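Local coordinates for putative uncharacterized protein (Streptococcus suis, PDB 4XZ7), which is a transglutaminase with antiphagocytic properties, a homodimeric virulence factor that probably acts through its transglutaminase-like domain, at residues A146-K151 with Y159-T164; N226-D231 with Q260-V265; P281-V286 with N360-A365. One frame throughout, in Å; residues are numbered along the deposited sequence.

Contact 1 of 3, residues A146-K151 with Y159-T164; sequences AENSLK and YSHGLT
Ser149 and Ser160 face each other as a hydrogen-bonded antiparallel pair. The next pair, Leu150 with Tyr159, is non-hydrogen-bonded. These pairs belong to a beta hairpin made by strands 149-152 and 157-167. The short strand axes come within 4.7 Å and run 153° apart. Two backbone bonds close the first pair. Ser149 N donates to Ser160 O at 3.0 Å, and Ser160 N donates to Ser149 O at 2.8 Å. Before Ser149 the chain 146-148 leaves regular strand pairing but stays close. Gly162 N still donates to Ala146 O at 2.9 Å. Between these bonds, the CA of His161 makes a CH...O contact with Glu147 O. A water accepts from Ala146 N and donates to Thr164 O, joining the two segments beyond the last direct bond.

Leu150 and Tyr159 run alongside each other in the same direction on one face of the sheet. Leu150 CG sits between its backbone N and carbonyl carbon (chi1 57°), and CD2 touches Tyr159 CE1 at 3.6 Å. Leu150 CB meets CD1 of the same ring. The two serines occupy the other face, where Ser149 OG packs against Ser160 CB and Ser160 OG bonds to His123 ND1. Asn148 and His161 are also neighbours, with amide and ring planes strongly inclined. Asn148 OD1 lies 3.3 Å from His161 CB. Arg135 NH2 bonds to both Ala146 O and Asn148 OD1, and Leu130 N also donates to Asn148 OD1. The His161 ring is held at both nitrogens: NE2 is hydrogen-bonded to Tyr98 OH, and ND1 donates to Gly162 O at 2.7 Å, with that oxygen only 3° out of the ring plane.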
# COMPACT_ATOMS: atom_id res chain seq x y z
N ALA B 146 1.59 21.32 4.56
CA ALA B 146 2.77 21.39 5.40
C ALA B 146 2.66 22.55 6.39
O ALA B 146 2.04 23.58 6.12
CB ALA B 146 4.02 21.54 4.55
N GLU B 147 3.29 22.35 7.54
CA GLU B 147 3.19 23.28 8.65
C GLU B 147 4.01 24.53 8.43
O GLU B 147 4.87 24.57 7.54
CB GLU B 147 3.65 22.57 9.93
CG GLU B 147 2.95 21.22 10.12
CD GLU B 147 1.43 21.33 10.26
OE1 GLU B 147 0.71 20.58 9.55
OE2 GLU B 147 0.96 22.16 11.08
N ASN B 148 3.73 25.55 9.24
CA ASN B 148 4.48 26.80 9.20
C ASN B 148 5.88 26.59 9.74
O ASN B 148 6.06 25.90 10.73
CB ASN B 148 3.78 27.87 10.05
CG ASN B 148 2.39 28.18 9.55
OD1 ASN B 148 2.12 28.15 8.33
ND2 ASN B 148 1.49 28.50 10.48
N SER B 149 6.87 27.19 9.12
CA SER B 149 8.19 27.21 9.76
C SER B 149 9.05 28.29 9.18
O SER B 149 8.71 28.86 8.15
CB SER B 149 8.90 25.86 9.62
OG SER B 149 9.14 25.58 8.27
N LEU B 150 10.17 28.57 9.83
CA LEU B 150 11.04 29.63 9.35
C LEU B 150 12.48 29.24 9.66
O LEU B 150 12.74 28.39 10.51
CB LEU B 150 10.66 30.98 9.99
CG LEU B 150 10.62 31.14 11.52
CD1 LEU B 150 12.01 31.31 12.14
CD2 LEU B 150 9.77 32.34 11.94
N LYS B 151 13.42 29.86 8.96
CA LYS B 151 14.82 29.79 9.33
C LYS B 151 15.36 31.19 9.35
O LYS B 151 15.22 31.93 8.35
CB LYS B 151 15.64 28.95 8.35
CG LYS B 151 15.13 27.54 8.10
CD LYS B 151 15.65 26.62 9.13
CE LYS B 151 15.30 25.18 8.78
NZ LYS B 151 15.19 24.39 10.07
N TYR B 159 10.58 32.24 5.42
CA TYR B 159 9.35 31.67 5.97
C TYR B 159 8.78 30.67 4.99
O TYR B 159 8.92 30.85 3.79
CB TYR B 159 8.29 32.77 6.23
CG TYR B 159 8.75 33.85 7.20
CD1 TYR B 159 8.42 33.78 8.54
CD2 TYR B 159 9.51 34.94 6.76
CE1 TYR B 159 8.82 34.75 9.42
CE2 TYR B 159 9.91 35.92 7.62
CZ TYR B 159 9.57 35.82 8.95
OH TYR B 159 9.98 36.80 9.83
N SER B 160 8.10 29.66 5.51
CA SER B 160 7.69 28.50 4.70
C SER B 160 6.36 27.96 5.17
O SER B 160 6.10 27.95 6.37
CB SER B 160 8.74 27.37 4.81
OG SER B 160 9.99 27.75 4.28
N HIS B 161 5.54 27.47 4.25
CA HIS B 161 4.40 26.66 4.68
C HIS B 161 3.87 25.87 3.48
O HIS B 161 4.30 26.09 2.35
CB HIS B 161 3.29 27.51 5.32
CG HIS B 161 2.65 28.51 4.39
ND1 HIS B 161 1.93 28.13 3.28
CD2 HIS B 161 2.59 29.86 4.43
CE1 HIS B 161 1.47 29.21 2.66
NE2 HIS B 161 1.87 30.28 3.33
N GLY B 162 2.95 24.95 3.74
CA GLY B 162 2.40 24.11 2.70
C GLY B 162 1.83 24.91 1.56
O GLY B 162 1.23 25.96 1.77
N LEU B 163 2.07 24.43 0.34
CA LEU B 163 1.46 25.00 -0.84
C LEU B 163 0.35 24.08 -1.34
O LEU B 163 -0.75 24.54 -1.61
CB LEU B 163 2.50 25.23 -1.95
CG LEU B 163 1.95 25.80 -3.27
CD1 LEU B 163 1.13 27.06 -3.02
CD2 LEU B 163 3.08 26.10 -4.23
N THR B 164 0.64 22.78 -1.47
CA THR B 164 -0.39 21.84 -1.91
C THR B 164 -1.17 21.28 -0.72
O THR B 164 -0.64 21.13 0.38
CB THR B 164 0.21 20.64 -2.68
OG1 THR B 164 1.16 20.00 -1.84
CG2 THR B 164 0.90 21.10 -3.98
O HOH W 1 1.87 20.91 1.64

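Contact 2 of 3, residues N226-D231 with Q260-V265; sequences NHTTYD and QKAMCV
Lys261 lies beside Thr229 and reaches on to Asp231. Its CB is 4.0 Å from Thr229 O. CG is anti to the backbone N (chi1 -170°) and touches Thr229 CG2 at 3.9 Å, both side chains leaving the sheet in the same direction. The chain stays extended beyond CG. CE then meets the Asp231 carboxylate, 3.7 Å from CG of that residue. At the tip, NZ remains 4.2 Å from Asp231 OD1, so the opposite charges are near each other without forming a salt bridge. The aspartate is engaged by another group: it is an N-cap, and its OD1 accepts from Ala234 N.

The backbones pair as a two-stranded parallel sheet, 229-230 with 261-262, within the transglutaminase-like domain. Thr229 N donates to Gln260 O at 3.0 Å, Ala262 N to Thr229 O at 2.9 Å, and Asp231 N to Ala262 O. The second strand leads directly into helix 264-277, with Met263 as its N-cap residue. Cys264, in the first turn, touches His295 of strand 294-302. This placement is consistent with that of the cysteine and histidine in the papain-like clan to which the family belongs.

Tyr230 leaves the sheet on the same face as Ala262, the reverse of the Lys261 face. CG is anti to the backbone N (chi1 -161°), and the ring lies against the chain at the start of the helix. CD1 is near Ala262 O, CE1 touches Met263 CA at 3.6 Å, and OH is 3.5 Å from Cys264 N. Met263 CG packs near the same hydroxyl end. Trp232 meets the Tyr230 ring. Thr228 CG2 rests on Gln260 O. A water bridges that oxygen to Thr229 OG1.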
# COMPACT_ATOMS: atom_id res chain seq x y z
N ASN B 226 15.40 -20.86 17.28
CA ASN B 226 16.05 -20.16 18.39
C ASN B 226 16.58 -18.77 18.06
O ASN B 226 17.07 -18.08 18.96
CB ASN B 226 17.20 -21.02 18.95
CG ASN B 226 16.69 -22.12 19.88
OD1 ASN B 226 15.55 -22.08 20.35
ND2 ASN B 226 17.54 -23.12 20.13
N HIS B 227 16.51 -18.35 16.80
CA HIS B 227 17.00 -17.01 16.47
C HIS B 227 16.06 -16.16 15.62
O HIS B 227 16.44 -15.11 15.09
CB HIS B 227 18.37 -17.12 15.79
CG HIS B 227 19.45 -17.55 16.72
ND1 HIS B 227 19.88 -18.86 16.80
CD2 HIS B 227 20.13 -16.87 17.67
CE1 HIS B 227 20.81 -18.95 17.74
NE2 HIS B 227 20.97 -17.76 18.29
N THR B 228 14.82 -16.62 15.50
CA THR B 228 13.80 -15.91 14.77
C THR B 228 12.58 -15.71 15.66
O THR B 228 12.10 -16.65 16.26
CB THR B 228 13.40 -16.67 13.53
OG1 THR B 228 14.59 -17.07 12.84
CG2 THR B 228 12.52 -15.81 12.64
N THR B 229 12.07 -14.49 15.75
CA THR B 229 10.86 -14.24 16.52
C THR B 229 9.62 -14.77 15.79
O THR B 229 9.44 -14.50 14.60
CB THR B 229 10.69 -12.73 16.80
OG1 THR B 229 11.72 -12.31 17.69
CG2 THR B 229 9.34 -12.44 17.41
N TYR B 230 8.78 -15.54 16.47
CA TYR B 230 7.46 -15.86 15.94
C TYR B 230 6.51 -14.66 16.11
O TYR B 230 6.37 -14.11 17.21
CB TYR B 230 6.85 -17.10 16.61
CG TYR B 230 5.74 -17.68 15.74
CD1 TYR B 230 6.05 -18.43 14.61
CD2 TYR B 230 4.40 -17.42 16.01
CE1 TYR B 230 5.07 -18.93 13.78
CE2 TYR B 230 3.39 -17.92 15.17
CZ TYR B 230 3.75 -18.68 14.05
OH TYR B 230 2.80 -19.20 13.20
N ASP B 231 5.84 -14.26 15.05
CA ASP B 231 5.03 -13.05 15.11
C ASP B 231 3.67 -13.35 15.70
O ASP B 231 2.69 -13.51 14.96
CB ASP B 231 4.88 -12.41 13.73
CG ASP B 231 4.31 -10.99 13.80
OD1 ASP B 231 3.76 -10.63 14.85
OD2 ASP B 231 4.41 -10.25 12.81
N GLN B 260 13.89 -11.28 10.48
CA GLN B 260 14.12 -12.09 11.67
C GLN B 260 12.86 -12.25 12.52
O GLN B 260 12.91 -12.48 13.73
CB GLN B 260 15.26 -11.49 12.50
CG GLN B 260 16.53 -11.23 11.70
CD GLN B 260 17.72 -10.92 12.59
OE1 GLN B 260 17.78 -9.87 13.21
NE2 GLN B 260 18.66 -11.86 12.67
N LYS B 261 11.72 -12.14 11.85
CA LYS B 261 10.43 -12.24 12.51
C LYS B 261 9.50 -12.83 11.48
O LYS B 261 9.39 -12.31 10.36
CB LYS B 261 9.95 -10.87 12.98
CG LYS B 261 8.73 -10.88 13.89
CD LYS B 261 8.39 -9.43 14.27
CE LYS B 261 7.30 -9.34 15.32
NZ LYS B 261 6.88 -7.92 15.43
N ALA B 262 8.83 -13.91 11.84
CA ALA B 262 8.15 -14.69 10.82
C ALA B 262 7.02 -15.54 11.38
O ALA B 262 6.91 -15.72 12.61
CB ALA B 262 9.16 -15.59 10.09
N MET B 263 6.18 -16.00 10.50
CA MET B 263 5.18 -16.97 10.77
C MET B 263 5.46 -18.25 10.03
O MET B 263 6.45 -18.33 9.39
CB MET B 263 3.83 -16.43 10.40
CG MET B 263 3.32 -15.51 11.43
SD MET B 263 1.99 -14.47 10.96
CE MET B 263 0.78 -15.56 10.33
N CYS B 264 4.55 -19.19 10.13
CA CYS B 264 4.76 -20.54 9.64
C CYS B 264 5.24 -20.69 8.19
O CYS B 264 6.15 -21.41 7.94
CB CYS B 264 3.57 -21.47 9.94
SG CYS B 264 2.03 -21.11 9.09
N VAL B 265 4.62 -19.98 7.27
CA VAL B 265 5.02 -20.03 5.90
C VAL B 265 6.43 -19.51 5.76
O VAL B 265 7.20 -20.09 5.08
CB VAL B 265 4.05 -19.33 4.95
CG1 VAL B 265 4.61 -19.30 3.55
CG2 VAL B 265 2.71 -20.04 4.94
O HOH W 2 14.10 -11.48 16.34

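Contact 3 of 3, residues P281-V286 with N360-A365; sequences PAYVVV and NYESWA
The Tyr283 ring carries the Tyr361 ring over one face and the Glu362 carboxylate at its edge. Tyr361 points an edge at that face in a T-shaped (edge-to-face) pair. The centroids are 4.9 Å apart and the planes are inclined by 62°. Tyr361 CD2 stands 3.8 Å above the plane, over the ring centre, and CE2 touches Tyr283 CD2 at 3.7 Å. The two tyrosines reach past one another from opposing elements.

The contact packs helix 359-365 on the mixed sheet of the transglutaminase-like domain. Strand 282-288 is the middle strand of that sheet, between 294-302 and 354-357. The segment axes are 10.0 Å apart at closest approach and run nearly antiparallel. Ala282 and Val284 turn the other way, onto helix 264-277, so the strand has a helix on each side. The second subunit adds to the packing: Gln136 of that subunit lies on Tyr283, and Leu137 of that subunit on Tyr361.

Tyr361 CB already points toward the strand, and CG is anti to the backbone N (chi1 174°). Pro281 and Ala365 meet at the far end, where Pro281 CG is 4.2 Å from Ala365 O. Glu362 approaches the Tyr283 hydroxyl end at about a right angle. Its CG lies 3.5 Å from Tyr283 CE2, and its CD is in the plane of the ring. A hydrogen bond from Tyr283 OH to Glu362 OE2 is likely but doubtful in detail, because OE2 is not securely placed. Asp358 N also bonds to that hydroxyl. Glu362 is a buried residue, and its charge is probably offset by Arg299, whose NH2 forms a salt bridge with Glu362 OE1.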
# COMPACT_ATOMS: atom_id res chain seq x y z
N PRO B 281 15.87 -32.95 -0.56
CA PRO B 281 14.68 -32.56 -1.34
C PRO B 281 13.53 -32.08 -0.46
O PRO B 281 13.07 -32.83 0.41
CB PRO B 281 14.31 -33.85 -2.06
CG PRO B 281 15.67 -34.50 -2.32
CD PRO B 281 16.48 -34.19 -1.07
N ALA B 282 13.10 -30.84 -0.67
CA ALA B 282 12.10 -30.23 0.19
C ALA B 282 11.12 -29.32 -0.55
O ALA B 282 11.45 -28.74 -1.59
CB ALA B 282 12.80 -29.44 1.31
N TYR B 283 9.91 -29.21 -0.03
CA TYR B 283 8.98 -28.21 -0.54
C TYR B 283 8.06 -27.80 0.60
O TYR B 283 8.04 -28.44 1.66
CB TYR B 283 8.19 -28.72 -1.78
CG TYR B 283 7.17 -29.84 -1.55
CD1 TYR B 283 5.81 -29.61 -1.76
CD2 TYR B 283 7.56 -31.12 -1.16
CE1 TYR B 283 4.86 -30.61 -1.58
CE2 TYR B 283 6.62 -32.14 -0.98
CZ TYR B 283 5.27 -31.87 -1.18
OH TYR B 283 4.31 -32.84 -1.00
N VAL B 284 7.31 -26.73 0.37
CA VAL B 284 6.43 -26.19 1.39
C VAL B 284 5.01 -26.73 1.24
O VAL B 284 4.44 -26.73 0.15
CB VAL B 284 6.39 -24.64 1.32
CG1 VAL B 284 5.44 -24.08 2.34
CG2 VAL B 284 7.78 -24.07 1.54
N VAL B 285 4.42 -27.16 2.34
CA VAL B 285 3.04 -27.62 2.32
C VAL B 285 2.17 -26.88 3.33
O VAL B 285 2.67 -26.29 4.29
CB VAL B 285 2.95 -29.13 2.60
CG1 VAL B 285 3.54 -29.94 1.42
CG2 VAL B 285 3.63 -29.47 3.91
N VAL B 286 0.86 -26.95 3.11
CA VAL B 286 -0.11 -26.35 4.01
C VAL B 286 -1.19 -27.35 4.39
O VAL B 286 -1.47 -28.30 3.65
CB VAL B 286 -0.79 -25.12 3.39
CG1 VAL B 286 0.24 -24.04 3.09
CG2 VAL B 286 -1.56 -25.52 2.13
N ASN B 360 3.10 -37.35 -6.18
CA ASN B 360 3.71 -37.42 -7.49
C ASN B 360 4.93 -36.52 -7.52
O ASN B 360 6.01 -36.91 -7.97
CB ASN B 360 2.72 -37.02 -8.59
CG ASN B 360 1.46 -37.88 -8.56
OD1 ASN B 360 1.53 -39.10 -8.44
ND2 ASN B 360 0.31 -37.23 -8.65
N TYR B 361 4.75 -35.31 -7.00
CA TYR B 361 5.86 -34.38 -6.91
C TYR B 361 6.97 -34.95 -6.03
O TYR B 361 8.15 -34.77 -6.32
CB TYR B 361 5.42 -33.02 -6.35
CG TYR B 361 6.63 -32.15 -6.15
CD1 TYR B 361 7.22 -31.48 -7.21
CD2 TYR B 361 7.24 -32.06 -4.90
CE1 TYR B 361 8.37 -30.72 -7.03
CE2 TYR B 361 8.37 -31.32 -4.72
CZ TYR B 361 8.93 -30.65 -5.78
OH TYR B 361 10.05 -29.92 -5.54
N GLU B 362 6.60 -35.58 -4.93
CA GLU B 362 7.60 -36.13 -4.02
C GLU B 362 8.40 -37.22 -4.74
O GLU B 362 9.64 -37.18 -4.72
CB GLU B 362 6.94 -36.64 -2.74
CG GLU B 362 6.73 -35.52 -1.71
CD GLU B 362 5.84 -35.91 -0.53
OE1 GLU B 362 5.74 -37.12 -0.18
OE2 GLU B 362 5.24 -34.99 0.06
N SER B 363 7.70 -38.14 -5.40
CA SER B 363 8.37 -39.21 -6.15
C SER B 363 9.30 -38.62 -7.20
O SER B 363 10.40 -39.12 -7.41
CB SER B 363 7.36 -40.15 -6.80
OG SER B 363 6.65 -40.88 -5.81
N TRP B 364 8.85 -37.54 -7.82
CA TRP B 364 9.63 -36.83 -8.82
C TRP B 364 10.84 -36.11 -8.23
O TRP B 364 11.96 -36.22 -8.74
CB TRP B 364 8.73 -35.83 -9.55
CG TRP B 364 9.44 -35.03 -10.58
CD1 TRP B 364 9.70 -35.41 -11.87
CD2 TRP B 364 9.98 -33.72 -10.43
NE1 TRP B 364 10.37 -34.41 -12.53
CE2 TRP B 364 10.56 -33.36 -11.67
CE3 TRP B 364 10.02 -32.80 -9.37
CZ2 TRP B 364 11.18 -32.13 -11.88
CZ3 TRP B 364 10.64 -31.58 -9.58
CH2 TRP B 364 11.21 -31.25 -10.83
N ALA B 365 10.61 -35.37 -7.15
CA ALA B 365 11.64 -34.51 -6.56
C ALA B 365 12.80 -35.32 -5.98
O ALA B 365 13.96 -34.97 -6.17
CB ALA B 365 11.03 -33.60 -5.49

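The contacts follow one another along the chain. Contacts 2 and 3 are neighbours in the transglutaminase-like part: their centres are 23 Å apart and their nearest atoms about 5 Å apart. Helix 264-277 carries Cys264 at its start and leads into strand 282-288 of contact 3, next to strand 294-302, which carries His295. Both residues probably belong to the active site. Contact 1 lies across the chain's centre, with its centre 43 Å from that of contact 2 and 59 Å from that of contact 3. Helix 132-140 is common to both ends: its Arg135 holds contact 1 within the chain, while the same helix of the second subunit packs on contact 3.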